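Local coordinates for CDGSH iron-sulfur domain-containing protein 3, mitochondrial (Homo sapiens, PDB 6AVJ), which carries two [2Fe-2S] clusters in the mitochondrion, can pass them to apoferredoxins, and contributes to normal levels of free iron and reactive oxygen species, at residues I12-V17 with Q33-G38; R23-G28 with T64-Q69. The protein carries 2 engineered substitutions. One frame throughout, in Å; residues are numbered along the deposited sequence.

Contact 1: residues I12-V17 with Q33-G38. With FES (Fe2/s2 (inorganic) cluster), chain D.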
# COMPACT_ATOMS: atom_id res chain seq x y z
N ILE A 12 -4.17 -5.50 4.49
CA ILE A 12 -3.91 -5.57 5.92
C ILE A 12 -4.91 -4.67 6.64
O ILE A 12 -5.08 -3.49 6.31
CB ILE A 12 -2.45 -5.19 6.26
CG1 ILE A 12 -1.53 -6.26 5.70
CG2 ILE A 12 -2.26 -5.15 7.77
CD1 ILE A 12 -0.07 -5.81 5.62
N LYS A 13 -5.58 -5.24 7.62
CA LYS A 13 -6.53 -4.48 8.42
C LYS A 13 -5.76 -3.72 9.48
O LYS A 13 -4.89 -4.29 10.14
CB LYS A 13 -7.56 -5.40 9.08
CG LYS A 13 -8.41 -6.17 8.12
CD LYS A 13 -9.66 -6.73 8.80
CE LYS A 13 -10.38 -7.76 7.92
NZ LYS A 13 -9.85 -9.18 8.06
N VAL A 14 -6.08 -2.43 9.66
CA VAL A 14 -5.38 -1.60 10.63
C VAL A 14 -6.41 -0.74 11.35
O VAL A 14 -7.39 -0.26 10.75
CB VAL A 14 -4.29 -0.70 9.98
CG1 VAL A 14 -3.29 -1.48 9.24
CG2 VAL A 14 -4.89 0.22 9.05
N GLU A 15 -6.19 -0.55 12.64
CA GLU A 15 -7.02 0.36 13.42
C GLU A 15 -6.42 1.75 13.25
O GLU A 15 -5.36 2.04 13.83
CB GLU A 15 -7.08 -0.07 14.89
CG GLU A 15 -8.00 0.88 15.64
CD GLU A 15 -8.27 0.47 17.08
OE1 GLU A 15 -8.23 -0.72 17.40
OE2 GLU A 15 -8.57 1.37 17.86
N LEU A 16 -7.06 2.58 12.44
CA LEU A 16 -6.69 4.00 12.35
C LEU A 16 -7.19 4.79 13.56
O LEU A 16 -8.27 4.53 14.07
CB LEU A 16 -7.29 4.66 11.12
CG LEU A 16 -6.89 4.04 9.79
CD1 LEU A 16 -7.48 4.87 8.62
CD2 LEU A 16 -5.44 3.89 9.68
N VAL A 17 -6.39 5.76 13.99
CA VAL A 17 -6.65 6.61 15.17
C VAL A 17 -6.90 8.03 14.68
O VAL A 17 -6.07 8.60 13.96
CB VAL A 17 -5.46 6.56 16.14
CG1 VAL A 17 -5.62 7.66 17.25
CG2 VAL A 17 -5.30 5.16 16.74
N GLN A 33 4.66 -3.36 5.69
CA GLN A 33 3.43 -3.11 4.99
C GLN A 33 2.32 -2.96 6.02
O GLN A 33 2.31 -3.67 7.03
CB GLN A 33 3.10 -4.24 4.02
CG GLN A 33 3.97 -4.27 2.75
CD GLN A 33 3.77 -3.03 1.90
OE1 GLN A 33 2.66 -2.45 1.85
NE2 GLN A 33 4.84 -2.59 1.25
N PRO A 34 1.33 -2.09 5.76
CA PRO A 34 1.01 -1.35 4.52
C PRO A 34 1.63 0.03 4.45
O PRO A 34 1.29 0.81 3.55
CB PRO A 34 -0.50 -1.20 4.58
CG PRO A 34 -0.76 -1.10 6.05
CD PRO A 34 0.24 -1.96 6.75
N PHE A 35 2.50 0.36 5.38
CA PHE A 35 3.02 1.71 5.54
C PHE A 35 4.46 1.81 5.05
O PHE A 35 5.19 0.82 4.98
CB PHE A 35 2.95 2.15 7.02
CG PHE A 35 1.55 2.12 7.58
CD1 PHE A 35 0.60 2.97 7.09
CD2 PHE A 35 1.20 1.22 8.59
CE1 PHE A 35 -0.69 2.95 7.58
CE2 PHE A 35 -0.07 1.19 9.09
CZ PHE A 35 -1.03 2.05 8.57
N CYS A 36 4.86 3.04 4.74
CA CYS A 36 6.21 3.34 4.27
C CYS A 36 7.26 3.15 5.37
O CYS A 36 7.04 3.53 6.53
CB CYS A 36 6.22 4.77 3.74
SG CYS A 36 7.75 5.48 3.20
N ASP A 37 8.37 2.52 5.02
CA ASP A 37 9.55 2.41 5.86
C ASP A 37 10.76 3.11 5.25
O ASP A 37 11.89 2.93 5.74
CB ASP A 37 9.88 0.93 6.15
CG ASP A 37 10.40 0.15 4.93
OD1 ASP A 37 10.54 0.69 3.77
OD2 ASP A 37 10.69 -1.08 5.14
N GLY A 38 10.57 3.91 4.21
CA GLY A 38 11.67 4.65 3.60
C GLY A 38 12.34 3.96 2.43
O GLY A 38 13.18 4.58 1.77
FE1 FES D . 7.95 4.45 1.09
FE2 FES D . 6.98 2.32 -0.27
S1 FES D . 6.32 4.39 -0.46
S2 FES D . 8.53 2.32 1.29
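Ile-12 and Val-14 lay their branched ends against Gln-33, Pro-34 and Phe-35 in a small apolar contact at the protein surface, where strand 12-16 meets the loop that leads to one of the two clusters. Ile-12 makes the closest approach. Its CG1 lies anti to the carbonyl carbon (chi1 -67°) and the chain then runs on extended, which carries CD1 to 3.5 Å from the backbone O of Gln-33. The same methyl sits 4.0 Å from CD of Pro-34, and the isoleucine side chain as a whole runs at a slant to the proline, while CG2 of Ile-12 borders that ring too. Two residues on from Ile-12, CG1 of Val-14 meets Pro-34 and Phe-35 end on, at 4.1 Å from CG of Pro-34 and 4.2 Å from CE2 of Phe-35; the methyl approaches the aromatic ring obliquely. The loop belongs to the first CDGSH motif of this NEET-fold protein, and Pro-34 is the proline that the CDGSH signature places two residues before its third cysteine. The peptide bond before Pro-34 is cis. Pro-34 also packs on its own neighbour: its CG stands 3.8 Å above the plane of the Phe-35 ring, over the centre. Leu-62 of strand 58-62, which pairs antiparallel with strand 12-16, touches Phe-35 and Val-14 as well. Beyond Phe-35 the loop turns to the cluster. SG of Cys-36, placed anti to the backbone N (chi1 176°), binds the iron FE1 at 2.4 Å alongside Cys-40, an engineered residue. Asp-37 brings OD1 to 3.6 Å from S2 of the cluster and holds Ser-39 OG with the same oxygen, while Gly-38 occupies the N-cap of helix 39-42.

Contact 2: residues R23-G28 with T64-Q69; sequences RWCVCG and TCKATQ. With FES (Fe2/s2 (inorganic) cluster), chain D; FES (Fe2/s2 (inorganic) cluster), chain E.
Lys-66 stretches from one cluster loop to the other and meets Cys-25, Trp-24 and Gly-28, joining the Cys-X-Cys ends of the two CDGSH motifs in the buried centre of the NEET fold. The polar link is a hydrogen bond of 2.8 Å from NZ of Lys-66 to O of Cys-25, with a C=O...N angle of 141° and the donor tilted 20° from the carbonyl plane. Gln-33 OE1 and Cys-63 O also accept from this NZ, so three oxygens grip the ammonium group. Trp-24 NE1 donates to Cys-63 O too; NE1 of Trp-24 also comes within 3.4 Å of NZ of Lys-66, but both are donors and no bond forms. An alanine in place of Lys-66 would probably leave Cys-25 O and Gln-33 OE1 without this donor and open a gap beside the indole. Apolar packing follows the lysine stem: after a bend at chi2 it runs extended past the indole in the opposite direction, CD 3.8 Å from CZ2 of Trp-24, and its CG rests 3.9 Å from CA of Gly-28, whose N is buried without a partner. Further along, CG2 of Thr-68 lies 4.2 Å from CH2 of Trp-24. Metal bonds flank the contact. Cys-25 and Cys-27 share the iron FE2 of one cluster, and Cys-65 with Cys-63 binds the iron FE2 of the other; SG of Cys-65 also accepts a hydrogen bond from N of Ala-67 at 3.4 Å.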
# COMPACT_ATOMS: atom_id res chain seq x y z
N ARG A 23 1.38 7.19 6.50
CA ARG A 23 2.11 7.26 5.21
C ARG A 23 2.01 5.90 4.53
O ARG A 23 2.70 4.95 4.90
CB ARG A 23 3.56 7.67 5.41
CG ARG A 23 3.70 9.17 5.83
CD ARG A 23 5.09 9.54 6.23
NE ARG A 23 5.18 10.98 6.49
CZ ARG A 23 4.78 11.58 7.61
NH1 ARG A 23 4.27 10.86 8.61
NH2 ARG A 23 4.88 12.90 7.75
N TRP A 24 1.08 5.79 3.59
CA TRP A 24 0.82 4.52 2.93
C TRP A 24 1.91 4.20 1.91
O TRP A 24 2.29 5.05 1.11
CB TRP A 24 -0.51 4.56 2.21
CG TRP A 24 -0.86 3.31 1.41
CD1 TRP A 24 -1.10 2.08 1.91
CD2 TRP A 24 -1.07 3.21 -0.00
NE1 TRP A 24 -1.45 1.21 0.91
CE2 TRP A 24 -1.45 1.90 -0.28
CE3 TRP A 24 -1.03 4.13 -1.05
CZ2 TRP A 24 -1.69 1.46 -1.60
CZ3 TRP A 24 -1.29 3.72 -2.32
CH2 TRP A 24 -1.61 2.38 -2.60
N CYS A 25 2.38 2.96 1.90
CA CYS A 25 3.43 2.63 0.94
C CYS A 25 2.81 2.51 -0.45
O CYS A 25 1.93 1.67 -0.69
CB CYS A 25 4.17 1.36 1.36
SG CYS A 25 5.29 0.72 0.08
N VAL A 26 3.26 3.36 -1.37
CA VAL A 26 2.76 3.29 -2.74
C VAL A 26 3.62 2.39 -3.62
O VAL A 26 3.16 1.98 -4.70
CB VAL A 26 2.68 4.69 -3.38
CG1 VAL A 26 1.96 5.68 -2.47
CG2 VAL A 26 4.08 5.20 -3.75
N CYS A 27 4.87 2.15 -3.24
CA CYS A 27 5.86 1.54 -4.14
C CYS A 27 5.92 0.02 -4.06
O CYS A 27 6.48 -0.61 -4.97
CB CYS A 27 7.26 2.14 -3.88
SG CYS A 27 8.03 1.52 -2.30
N GLY A 28 5.34 -0.59 -3.02
CA GLY A 28 5.37 -2.02 -2.81
C GLY A 28 6.62 -2.58 -2.15
O GLY A 28 6.68 -3.79 -1.92
N THR A 64 -2.21 -3.63 -0.21
CA THR A 64 -0.85 -4.15 -0.28
C THR A 64 -0.46 -4.57 -1.70
O THR A 64 0.74 -4.60 -2.01
CB THR A 64 -0.71 -5.38 0.63
OG1 THR A 64 -1.71 -6.33 0.24
CG2 THR A 64 -0.88 -5.04 2.10
N CYS A 65 -1.42 -4.94 -2.55
CA CYS A 65 -1.09 -5.27 -3.96
C CYS A 65 -0.69 -4.06 -4.78
O CYS A 65 -0.08 -4.22 -5.85
CB CYS A 65 -2.25 -5.97 -4.64
SG CYS A 65 -3.68 -4.86 -5.05
N LYS A 66 -0.98 -2.86 -4.26
CA LYS A 66 -0.71 -1.53 -4.78
C LYS A 66 -1.47 -1.22 -6.07
O LYS A 66 -1.23 -0.17 -6.68
CB LYS A 66 0.79 -1.27 -4.98
CG LYS A 66 1.65 -1.59 -3.71
CD LYS A 66 1.04 -1.02 -2.44
CE LYS A 66 1.86 -1.34 -1.20
NZ LYS A 66 1.14 -0.87 0.05
N ALA A 67 -2.46 -2.01 -6.43
CA ALA A 67 -3.25 -1.75 -7.63
C ALA A 67 -4.64 -1.18 -7.35
O ALA A 67 -5.42 -1.02 -8.30
CB ALA A 67 -3.40 -3.05 -8.43
N THR A 68 -4.97 -0.84 -6.11
CA THR A 68 -6.31 -0.32 -5.84
C THR A 68 -6.60 0.95 -6.68
O THR A 68 -5.72 1.77 -6.94
CB THR A 68 -6.48 0.02 -4.37
OG1 THR A 68 -7.78 0.60 -4.19
CG2 THR A 68 -5.40 1.02 -3.91
N GLN A 69 -7.87 1.15 -7.03
CA GLN A 69 -8.29 2.37 -7.69
C GLN A 69 -8.71 3.44 -6.70
O GLN A 69 -8.95 4.56 -7.13
CB GLN A 69 -9.43 2.07 -8.69
CG GLN A 69 -8.98 1.20 -9.92
CD GLN A 69 -8.34 2.04 -11.04
OE1 GLN A 69 -8.52 3.28 -11.13
NE2 GLN A 69 -7.57 1.36 -11.89
FE1 FES D . 7.95 4.45 1.09
FE2 FES D . 6.98 2.32 -0.27
S1 FES D . 6.32 4.39 -0.46
S2 FES D . 8.53 2.32 1.29
FE1 FES E . -7.05 -5.14 -2.06
FE2 FES E . -4.82 -3.94 -3.19
S1 FES E . -4.92 -5.30 -1.43
S2 FES E . -6.94 -3.72 -3.75

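The centres of the two contacts lie about 10 Å apart, and their segments alternate along the chain: 12-17, 23-28, 33-38, 64-69. Segments 23-28 and 33-38 belong to the same CDGSH motif and hold the same cluster; they are tied directly, Cys-36 N lying 2.9 Å from Arg-23 O in a probable hydrogen bond. Strand 12-16 pairs with strand 58-62, which leads into the second motif, while strand 21-24 pairs with strand 50-53. Contact 1 therefore sets the first cluster loop against one two-stranded sheet, and contact 2 joins the two cluster loops at the core, with both [2Fe-2S] sites held within a single monomer.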